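RagA protein (Porphyromonas gingivalis, PDB 6SLN) probably imports peptides across the outer membrane as a TonB-dependent receptor, a beta-barrel closed from within by a plug domain. Local coordinates at residues Q130-P138 with E973-P984; D862-N873 with L920-N931. All coordinates share one frame; numbering follows the deposited sequence.

Contact 1 (Q130-P138 with E973-P984); sequences QVMTTSGDP and EAGGNVGKNQYP
Glu973 and Tyr983 grip the loop that follows strand 129-132 at two points. The glutamate chain, fully extended, crosses Thr133 obliquely and brings OE1 to the backbone N of Thr133 at 2.8 Å, a nearly straight bond (170°) that meets the carboxylate on its anti side. Its other oxygen, OE2, is salt-bridged to Arg928, which should keep the carboxylate ionised. Packing is tightest around Tyr983. With CG anti to its backbone N (chi1 -165°), the ring packs against the backbone of Gly136 and Asp137: Asp137 N sits over one face toward the rim, 3.4 Å from Tyr983 CD1, and Asp137 CB makes a CH-pi contact 4.1 Å from the ring centroid. Tyr983 OH is hydrogen-bonded to the backbone N of Ala340. Gly136 N donates to Tyr983 O at 2.7 Å, and Ser135 OG, held in an ST turn by Asp137 N, lies 3.2 Å from Tyr983 CB. Here the plug domain, to which 130-138 belongs, is fastened to the connection between barrel strands 951-964 and 986-996, which carries the short strand 978-979. The backbones also come close at Thr134 and Ala974. The looser side is the partly exposed Thr134 side chain, CG2 3.4 Å from Gly975 N, and the gap a water bridges from Thr134 O to Tyr983 N.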
loop_
_atom_site.group_PDB
_atom_site.type_symbol
_atom_site.label_atom_id
_atom_site.label_comp_id
_atom_site.label_asym_id
_atom_site.label_seq_id
_atom_site.Cartn_x
_atom_site.Cartn_y
_atom_site.Cartn_z
ATOM N N GLN A 130 32.419 16.095 -17.094
ATOM C CA GLN A 130 32.864 14.699 -17.053
ATOM C C GLN A 130 31.652 13.780 -16.907
ATOM O O GLN A 130 31.090 13.638 -15.815
ATOM C CB GLN A 130 33.874 14.464 -15.930
ATOM C CG GLN A 130 34.844 13.316 -16.232
ATOM C CD GLN A 130 35.685 12.867 -15.041
ATOM O OE1 GLN A 130 36.914 12.802 -15.131
ATOM N NE2 GLN A 130 35.029 12.537 -13.929
ATOM N N VAL A 131 31.286 13.126 -18.014
ATOM C CA VAL A 131 30.156 12.202 -18.074
ATOM C C VAL A 131 30.668 10.784 -17.917
ATOM O O VAL A 131 31.605 10.386 -18.615
ATOM C CB VAL A 131 29.400 12.320 -19.406
ATOM C CG1 VAL A 131 28.172 11.430 -19.356
ATOM C CG2 VAL A 131 29.057 13.781 -19.730
ATOM N N MET A 132 30.035 10.006 -17.042
ATOM C CA MET A 132 30.335 8.577 -16.968
ATOM C C MET A 132 29.111 7.806 -16.477
ATOM O O MET A 132 28.460 8.207 -15.506
ATOM C CB MET A 132 31.549 8.304 -16.064
ATOM C CG MET A 132 32.894 8.468 -16.768
ATOM S SD MET A 132 34.274 7.924 -15.766
ATOM C CE MET A 132 34.426 9.276 -14.608
ATOM N N THR A 133 28.790 6.720 -17.172
ATOM C CA THR A 133 27.757 5.775 -16.767
ATOM C C THR A 133 28.443 4.470 -16.403
ATOM O O THR A 133 29.130 3.874 -17.242
ATOM C CB THR A 133 26.745 5.548 -17.888
ATOM O OG1 THR A 133 26.508 6.783 -18.577
ATOM C CG2 THR A 133 25.443 5.015 -17.319
ATOM N N THR A 134 28.282 4.041 -15.159
ATOM C CA THR A 134 29.047 2.924 -14.628
ATOM C C THR A 134 28.345 1.584 -14.790
ATOM O O THR A 134 28.854 0.571 -14.297
ATOM C CB THR A 134 29.351 3.166 -13.151
ATOM O OG1 THR A 134 28.157 3.591 -12.487
ATOM C CG2 THR A 134 30.419 4.261 -12.990
ATOM N N SER A 135 27.185 1.558 -15.441
ATOM C CA SER A 135 26.445 0.330 -15.672
ATOM C C SER A 135 25.743 0.456 -17.017
ATOM O O SER A 135 25.247 1.528 -17.378
ATOM C CB SER A 135 25.440 0.043 -14.541
ATOM O OG SER A 135 24.692 -1.146 -14.783
ATOM N N GLY A 136 25.759 -0.631 -17.772
ATOM C CA GLY A 136 25.057 -0.687 -19.036
ATOM C C GLY A 136 23.604 -1.021 -18.893
ATOM O O GLY A 136 22.881 -1.136 -19.884
ATOM N N ASP A 137 23.174 -1.204 -17.655
ATOM C CA ASP A 137 21.772 -1.402 -17.347
ATOM C C ASP A 137 20.927 -0.294 -17.989
ATOM O O ASP A 137 21.236 0.892 -17.814
ATOM C CB ASP A 137 21.620 -1.411 -15.830
ATOM C CG ASP A 137 20.224 -1.718 -15.385
ATOM O OD1 ASP A 137 19.293 -0.954 -15.770
ATOM O OD2 ASP A 137 20.078 -2.700 -14.613
ATOM N N PRO A 138 19.870 -0.636 -18.733
ATOM C CA PRO A 138 19.114 0.407 -19.452
ATOM C C PRO A 138 18.549 1.481 -18.546
ATOM O O PRO A 138 18.276 2.586 -19.027
ATOM C CB PRO A 138 17.991 -0.374 -20.148
ATOM C CG PRO A 138 18.398 -1.782 -20.088
ATOM C CD PRO A 138 19.264 -1.964 -18.885
ATOM N N GLU A 973 34.771 2.003 -18.110
ATOM C CA GLU A 973 33.838 2.990 -17.578
ATOM C C GLU A 973 33.037 2.466 -16.395
ATOM O O GLU A 973 32.513 3.262 -15.613
ATOM C CB GLU A 973 32.876 3.452 -18.673
ATOM C CG GLU A 973 32.027 4.674 -18.314
ATOM C CD GLU A 973 31.261 5.207 -19.512
ATOM O OE1 GLU A 973 30.435 6.135 -19.362
ATOM O OE2 GLU A 973 31.493 4.690 -20.622
ATOM N N ALA A 974 32.932 1.156 -16.235
ATOM C CA ALA A 974 31.922 0.604 -15.338
ATOM C C ALA A 974 32.461 0.535 -13.913
ATOM O O ALA A 974 32.720 -0.527 -13.350
ATOM C CB ALA A 974 31.461 -0.761 -15.830
ATOM N N GLY A 975 32.590 1.696 -13.313
ATOM C CA GLY A 975 32.973 1.756 -11.916
ATOM C C GLY A 975 33.760 3.014 -11.616
ATOM O O GLY A 975 34.079 3.809 -12.494
ATOM N N GLY A 976 34.064 3.180 -10.341
ATOM C CA GLY A 976 34.810 4.351 -9.954
ATOM C C GLY A 976 36.168 3.958 -9.439
ATOM O O GLY A 976 37.181 4.058 -10.148
ATOM N N ASN A 977 36.189 3.514 -8.187
ATOM C CA ASN A 977 37.425 3.084 -7.561
ATOM C C ASN A 977 37.618 1.582 -7.634
ATOM O O ASN A 977 38.766 1.105 -7.689
ATOM C CB ASN A 977 37.472 3.541 -6.100
ATOM C CG ASN A 977 36.499 2.798 -5.239
ATOM O OD1 ASN A 977 35.335 2.645 -5.604
ATOM N ND2 ASN A 977 36.967 2.316 -4.089
ATOM N N VAL A 978 36.526 0.828 -7.664
ATOM C CA VAL A 978 36.583 -0.604 -7.925
ATOM C C VAL A 978 35.600 -0.928 -9.032
ATOM O O VAL A 978 34.449 -0.485 -9.007
ATOM C CB VAL A 978 36.284 -1.434 -6.663
ATOM C CG1 VAL A 978 34.946 -1.055 -6.082
ATOM C CG2 VAL A 978 36.319 -2.898 -6.993
ATOM N N GLY A 979 36.092 -1.657 -10.051
ATOM C CA GLY A 979 35.229 -2.368 -10.975
ATOM C C GLY A 979 34.985 -3.748 -10.409
ATOM O O GLY A 979 35.924 -4.442 -10.019
ATOM N N LYS A 980 33.714 -4.128 -10.298
ATOM C CA LYS A 980 33.388 -5.435 -9.744
ATOM C C LYS A 980 32.028 -5.873 -10.262
ATOM O O LYS A 980 31.077 -5.088 -10.232
ATOM C CB LYS A 980 33.398 -5.397 -8.213
ATOM C CG LYS A 980 32.579 -4.263 -7.627
ATOM C CD LYS A 980 32.281 -4.474 -6.154
ATOM C CE LYS A 980 31.316 -3.382 -5.638
ATOM N NZ LYS A 980 31.438 -3.104 -4.160
ATOM N N ASN A 981 31.947 -7.131 -10.710
ATOM C CA ASN A 981 30.783 -7.697 -11.383
ATOM C C ASN A 981 30.047 -6.647 -12.211
ATOM O O ASN A 981 28.874 -6.341 -11.955
ATOM C CB ASN A 981 29.831 -8.359 -10.378
ATOM C CG ASN A 981 28.719 -9.156 -11.075
ATOM O OD1 ASN A 981 28.938 -9.766 -12.129
ATOM N ND2 ASN A 981 27.526 -9.129 -10.504
ATOM N N GLN A 982 30.729 -6.089 -13.205
ATOM C CA GLN A 982 30.155 -4.998 -13.972
ATOM C C GLN A 982 28.971 -5.466 -14.807
ATOM O O GLN A 982 28.977 -6.563 -15.373
ATOM C CB GLN A 982 31.211 -4.376 -14.879
ATOM C CG GLN A 982 32.502 -4.020 -14.179
ATOM C CD GLN A 982 33.601 -3.699 -15.179
ATOM O OE1 GLN A 982 33.842 -4.463 -16.121
ATOM N NE2 GLN A 982 34.266 -2.563 -14.989
ATOM N N TYR A 983 27.932 -4.637 -14.842
ATOM C CA TYR A 983 26.971 -4.662 -15.934
ATOM C C TYR A 983 27.585 -3.773 -17.010
ATOM O O TYR A 983 27.473 -2.546 -16.934
ATOM C CB TYR A 983 25.588 -4.164 -15.478
ATOM C CG TYR A 983 24.458 -4.483 -16.439
ATOM C CD1 TYR A 983 24.623 -4.328 -17.820
ATOM C CD2 TYR A 983 23.234 -4.939 -15.974
ATOM C CE1 TYR A 983 23.603 -4.619 -18.710
ATOM C CE2 TYR A 983 22.197 -5.249 -16.869
ATOM C CZ TYR A 983 22.390 -5.086 -18.241
ATOM O OH TYR A 983 21.382 -5.378 -19.148
ATOM N N PRO A 984 28.275 -4.336 -17.996
ATOM C CA PRO A 984 29.068 -3.497 -18.907
ATOM C C PRO A 984 28.176 -2.592 -19.742
ATOM O O PRO A 984 27.009 -2.898 -19.995
ATOM C CB PRO A 984 29.798 -4.518 -19.788
ATOM C CG PRO A 984 29.598 -5.873 -19.104
ATOM C CD PRO A 984 28.333 -5.768 -18.346
HETATM O O HOH W 1 28.419 -2.070 -13.722
#

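Contact 2 (D862-N873 with L920-N931); sequences DFAYIVGKWMIN and LLENASFLRLKN
Two neighbouring antiparallel strands of the TonB-dependent receptor barrel, 857-873 and 921-937, pair here in two runs separated by an irregular middle. Ala864 with Arg928 and Ile866 with Phe926 exchange backbone bonds, as do Met871 and Glu922, where the Met871 N bond is weak. In the non-hydrogen-bonded pair Phe863-Leu929, Leu929 CD1 stands over the centre of the phenyl face, 3.6 Å from its centroid; Leu927 CD1 lies 3.8 Å from Phe863 CD2. On the other face, Phe926 CG sits between its backbone N and carbonyl carbon (chi1 65°), which turns the ring alongside Ile866, CZ to CG1 3.7 Å. A classic bulge, with Lys930 and Asn931 facing Asp862, shifts the register by one: Asp862 O accepts from Asn931 N at 3.1 Å and weakly from Lys930 N. In the break, Asn923 OD1 accepts from Ser925 N, an Asx turn. Beyond it, the six-membered ring of Trp870 lies across Asn923, CZ3 3.6 Å from CB, its plane 48° from the amide. Asn873 ND2 donates to Glu922 OE2 at 3.0 Å from above the carboxylate plane; Arg876 and Lys968 also bind this carboxylate, probably favouring its charged form. Strand 844-853 flanks Phe863, whose ring stacks on Phe848, strand 951-964 lies beside 921-937, and helix 874-879 follows Asn873.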
loop_
_atom_site.group_PDB
_atom_site.type_symbol
_atom_site.label_atom_id
_atom_site.label_comp_id
_atom_site.label_asym_id
_atom_site.label_seq_id
_atom_site.Cartn_x
_atom_site.Cartn_y
_atom_site.Cartn_z
ATOM N N ASP A 862 31.571 10.642 -33.237
ATOM C CA ASP A 862 31.710 11.348 -31.973
ATOM C C ASP A 862 32.598 10.496 -31.073
ATOM O O ASP A 862 32.227 9.376 -30.702
ATOM C CB ASP A 862 30.340 11.621 -31.350
ATOM C CG ASP A 862 29.597 12.747 -32.050
ATOM O OD1 ASP A 862 28.992 12.493 -33.110
ATOM O OD2 ASP A 862 29.617 13.888 -31.547
ATOM N N PHE A 863 33.782 11.012 -30.756
ATOM C CA PHE A 863 34.697 10.381 -29.821
ATOM C C PHE A 863 34.719 11.127 -28.495
ATOM O O PHE A 863 34.417 12.321 -28.413
ATOM C CB PHE A 863 36.126 10.353 -30.345
ATOM C CG PHE A 863 36.319 9.544 -31.564
ATOM C CD1 PHE A 863 35.971 10.046 -32.800
ATOM C CD2 PHE A 863 36.924 8.309 -31.485
ATOM C CE1 PHE A 863 36.191 9.317 -33.926
ATOM C CE2 PHE A 863 37.140 7.571 -32.603
ATOM C CZ PHE A 863 36.771 8.073 -33.831
ATOM N N ALA A 864 35.158 10.404 -27.471
ATOM C CA ALA A 864 35.259 10.900 -26.110
ATOM C C ALA A 864 36.325 10.082 -25.393
ATOM O O ALA A 864 36.526 8.900 -25.695
ATOM C CB ALA A 864 33.912 10.793 -25.384
ATOM N N TYR A 865 37.007 10.708 -24.438
ATOM C CA TYR A 865 38.016 9.965 -23.699
ATOM C C TYR A 865 38.081 10.407 -22.239
ATOM O O TYR A 865 37.666 11.511 -21.862
ATOM C CB TYR A 865 39.395 10.087 -24.354
ATOM C CG TYR A 865 39.841 11.496 -24.629
ATOM C CD1 TYR A 865 39.502 12.131 -25.814
ATOM C CD2 TYR A 865 40.630 12.182 -23.720
ATOM C CE1 TYR A 865 39.919 13.419 -26.078
ATOM C CE2 TYR A 865 41.056 13.474 -23.973
ATOM C CZ TYR A 865 40.699 14.083 -25.152
ATOM O OH TYR A 865 41.110 15.364 -25.392
ATOM N N ILE A 866 38.601 9.496 -21.423
ATOM C CA ILE A 866 38.794 9.679 -19.995
ATOM C C ILE A 866 40.195 9.160 -19.697
ATOM O O ILE A 866 40.423 7.948 -19.703
ATOM C CB ILE A 866 37.733 8.936 -19.170
ATOM C CG1 ILE A 866 36.345 9.497 -19.466
ATOM C CG2 ILE A 866 38.028 9.008 -17.687
ATOM C CD1 ILE A 866 36.096 10.860 -18.866
ATOM N N VAL A 867 41.133 10.072 -19.458
ATOM C CA VAL A 867 42.544 9.751 -19.259
ATOM C C VAL A 867 42.916 10.011 -17.806
ATOM O O VAL A 867 42.490 11.008 -17.215
ATOM C CB VAL A 867 43.440 10.577 -20.202
ATOM C CG1 VAL A 867 44.905 10.233 -19.986
ATOM C CG2 VAL A 867 43.030 10.350 -21.651
ATOM N N GLY A 868 43.722 9.126 -17.233
ATOM C CA GLY A 868 44.040 9.235 -15.830
ATOM C C GLY A 868 43.125 8.463 -14.909
ATOM O O GLY A 868 43.283 8.568 -13.683
ATOM N N LYS A 869 42.192 7.678 -15.458
ATOM C CA LYS A 869 41.339 6.808 -14.659
ATOM C C LYS A 869 42.097 5.542 -14.270
ATOM O O LYS A 869 42.718 4.884 -15.113
ATOM C CB LYS A 869 40.058 6.467 -15.431
ATOM C CG LYS A 869 39.044 5.591 -14.692
ATOM C CD LYS A 869 37.611 6.019 -15.046
ATOM C CE LYS A 869 36.603 4.888 -14.950
ATOM N NZ LYS A 869 36.536 4.187 -13.627
ATOM N N TRP A 870 42.081 5.236 -12.979
ATOM C CA TRP A 870 42.503 3.960 -12.440
ATOM C C TRP A 870 41.312 3.335 -11.731
ATOM O O TRP A 870 40.305 3.996 -11.448
ATOM C CB TRP A 870 43.698 4.118 -11.488
ATOM C CG TRP A 870 44.790 4.953 -12.107
ATOM C CD1 TRP A 870 44.858 6.321 -12.142
ATOM C CD2 TRP A 870 45.940 4.476 -12.830
ATOM N NE1 TRP A 870 45.992 6.718 -12.827
ATOM C CE2 TRP A 870 46.669 5.606 -13.255
ATOM C CE3 TRP A 870 46.430 3.210 -13.141
ATOM C CZ2 TRP A 870 47.852 5.502 -13.972
ATOM C CZ3 TRP A 870 47.619 3.108 -13.870
ATOM C CH2 TRP A 870 48.306 4.243 -14.277
ATOM N N MET A 871 41.424 2.041 -11.469
ATOM C CA MET A 871 40.310 1.281 -10.933
ATOM C C MET A 871 40.866 -0.018 -10.388
ATOM O O MET A 871 41.735 -0.634 -11.008
ATOM C CB MET A 871 39.253 1.004 -12.008
ATOM C CG MET A 871 37.855 0.751 -11.447
ATOM S SD MET A 871 36.522 0.998 -12.652
ATOM C CE MET A 871 37.153 0.075 -14.069
ATOM N N ILE A 872 40.402 -0.404 -9.211
ATOM C CA ILE A 872 40.765 -1.707 -8.674
ATOM C C ILE A 872 39.846 -2.732 -9.321
ATOM O O ILE A 872 38.620 -2.607 -9.256
ATOM C CB ILE A 872 40.649 -1.732 -7.144
ATOM C CG1 ILE A 872 41.549 -0.661 -6.549
ATOM C CG2 ILE A 872 40.967 -3.118 -6.582
ATOM C CD1 ILE A 872 41.191 -0.297 -5.162
ATOM N N ASN A 873 40.439 -3.728 -9.976
ATOM C CA ASN A 873 39.684 -4.785 -10.627
ATOM C C ASN A 873 39.410 -5.869 -9.601
ATOM O O ASN A 873 40.120 -6.867 -9.507
ATOM C CB ASN A 873 40.428 -5.338 -11.829
ATOM C CG ASN A 873 39.540 -6.202 -12.694
ATOM O OD1 ASN A 873 38.545 -6.742 -12.210
ATOM N ND2 ASN A 873 39.876 -6.319 -13.984
ATOM N N LEU A 920 46.030 -5.452 -9.492
ATOM C CA LEU A 920 44.604 -5.137 -9.355
ATOM C C LEU A 920 44.330 -3.653 -9.561
ATOM O O LEU A 920 43.212 -3.298 -9.938
ATOM C CB LEU A 920 43.990 -5.562 -8.009
ATOM C CG LEU A 920 44.119 -7.020 -7.571
ATOM C CD1 LEU A 920 43.160 -7.328 -6.442
ATOM C CD2 LEU A 920 43.889 -7.956 -8.741
ATOM N N LEU A 921 45.292 -2.763 -9.322
ATOM C CA LEU A 921 45.052 -1.350 -9.646
ATOM C C LEU A 921 45.390 -1.139 -11.115
ATOM O O LEU A 921 46.556 -1.021 -11.479
ATOM C CB LEU A 921 45.860 -0.411 -8.757
ATOM C CG LEU A 921 45.518 1.079 -8.946
ATOM C CD1 LEU A 921 44.013 1.378 -8.696
ATOM C CD2 LEU A 921 46.438 1.996 -8.100
ATOM N N GLU A 922 44.377 -1.073 -11.968
ATOM C CA GLU A 922 44.609 -1.022 -13.402
ATOM C C GLU A 922 44.334 0.364 -13.968
ATOM O O GLU A 922 43.461 1.088 -13.488
ATOM C CB GLU A 922 43.738 -2.040 -14.136
ATOM C CG GLU A 922 44.037 -3.476 -13.786
ATOM C CD GLU A 922 43.189 -4.429 -14.596
ATOM O OE1 GLU A 922 42.992 -4.138 -15.796
ATOM O OE2 GLU A 922 42.705 -5.443 -14.038
ATOM N N ASN A 923 45.083 0.705 -15.015
ATOM C CA ASN A 923 44.809 1.876 -15.837
ATOM C C ASN A 923 43.487 1.746 -16.585
ATOM O O ASN A 923 43.436 1.172 -17.684
ATOM C CB ASN A 923 45.946 2.082 -16.832
ATOM C CG ASN A 923 45.884 3.422 -17.504
ATOM O OD1 ASN A 923 44.809 3.886 -17.905
ATOM N ND2 ASN A 923 47.033 4.072 -17.617
ATOM N N ALA A 924 42.412 2.284 -16.005
ATOM C CA ALA A 924 41.091 2.206 -16.611
ATOM C C ALA A 924 40.785 3.401 -17.518
ATOM O O ALA A 924 39.608 3.706 -17.756
ATOM C CB ALA A 924 40.019 2.059 -15.527
ATOM N N SER A 925 41.811 4.072 -18.037
ATOM C CA SER A 925 41.584 5.123 -19.022
ATOM C C SER A 925 41.092 4.518 -20.334
ATOM O O SER A 925 41.315 3.335 -20.625
ATOM C CB SER A 925 42.862 5.928 -19.268
ATOM O OG SER A 925 43.595 6.081 -18.075
ATOM N N PHE A 926 40.417 5.339 -21.138
ATOM C CA PHE A 926 39.831 4.777 -22.347
ATOM C C PHE A 926 39.436 5.868 -23.327
ATOM O O PHE A 926 39.109 6.988 -22.941
ATOM C CB PHE A 926 38.607 3.908 -22.032
ATOM C CG PHE A 926 37.446 4.669 -21.435
ATOM C CD1 PHE A 926 36.443 5.193 -22.246
ATOM C CD2 PHE A 926 37.344 4.841 -20.061
ATOM C CE1 PHE A 926 35.360 5.881 -21.687
ATOM C CE2 PHE A 926 36.259 5.515 -19.508
ATOM C CZ PHE A 926 35.269 6.030 -20.327
ATOM N N LEU A 927 39.473 5.510 -24.602
ATOM C CA LEU A 927 38.890 6.286 -25.683
ATOM C C LEU A 927 37.727 5.483 -26.246
ATOM O O LEU A 927 37.866 4.284 -26.509
ATOM C CB LEU A 927 39.933 6.565 -26.756
ATOM C CG LEU A 927 39.512 6.859 -28.188
ATOM C CD1 LEU A 927 38.986 8.266 -28.285
ATOM C CD2 LEU A 927 40.699 6.663 -29.139
ATOM N N ARG A 928 36.575 6.118 -26.392
ATOM C CA ARG A 928 35.394 5.431 -26.888
ATOM C C ARG A 928 34.864 6.160 -28.109
ATOM O O ARG A 928 34.592 7.365 -28.053
ATOM C CB ARG A 928 34.320 5.337 -25.811
ATOM C CG ARG A 928 33.417 4.130 -25.974
ATOM C CD ARG A 928 32.900 3.700 -24.613
ATOM N NE ARG A 928 33.491 2.450 -24.172
ATOM C CZ ARG A 928 33.360 1.938 -22.954
ATOM N NH1 ARG A 928 32.654 2.576 -22.032
ATOM N NH2 ARG A 928 33.942 0.772 -22.664
ATOM N N LEU A 929 34.744 5.440 -29.214
ATOM C CA LEU A 929 33.958 5.920 -30.341
ATOM C C LEU A 929 32.512 5.858 -29.894
ATOM O O LEU A 929 31.898 4.794 -29.903
ATOM C CB LEU A 929 34.208 5.068 -31.580
ATOM C CG LEU A 929 33.416 5.447 -32.825
ATOM C CD1 LEU A 929 33.497 6.941 -33.080
ATOM C CD2 LEU A 929 33.906 4.662 -34.037
ATOM N N LYS A 930 31.976 6.989 -29.436
ATOM C CA LYS A 930 30.640 6.983 -28.845
ATOM C C LYS A 930 29.557 6.878 -29.903
ATOM O O LYS A 930 28.572 6.160 -29.719
ATOM C CB LYS A 930 30.428 8.233 -28.002
ATOM C CG LYS A 930 31.113 8.180 -26.674
ATOM C CD LYS A 930 30.135 8.472 -25.566
ATOM C CE LYS A 930 29.426 7.208 -25.086
ATOM N NZ LYS A 930 30.284 6.413 -24.171
ATOM N N ASN A 931 29.735 7.552 -31.026
ATOM C CA ASN A 931 28.693 7.613 -32.031
ATOM C C ASN A 931 29.342 7.589 -33.403
ATOM O O ASN A 931 30.290 8.336 -33.659
ATOM C CB ASN A 931 27.850 8.883 -31.840
ATOM C CG ASN A 931 26.756 9.026 -32.870
ATOM O OD1 ASN A 931 25.665 8.494 -32.702
ATOM N ND2 ASN A 931 27.037 9.765 -33.940
#

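The centres of the two contacts lie about 11 Å apart, and both strands of contact 2 fall between the two segments of contact 1 in sequence: 130-138 comes first, then 862-873 and 920-931, with 973-984 last. They meet where the short strand 978-979 runs parallel to strand 857-873, with Asn977 O 2.7 Å from Ile872 N and Gly975 O 2.7 Å from Lys869 NZ, both probable hydrogen bonds. The plug is thereby tied, through the 973-984 segment, to the barrel wall. Asn977 and Lys980 of that segment also contact the bound peptide, so wall, plug and ligand are connected here.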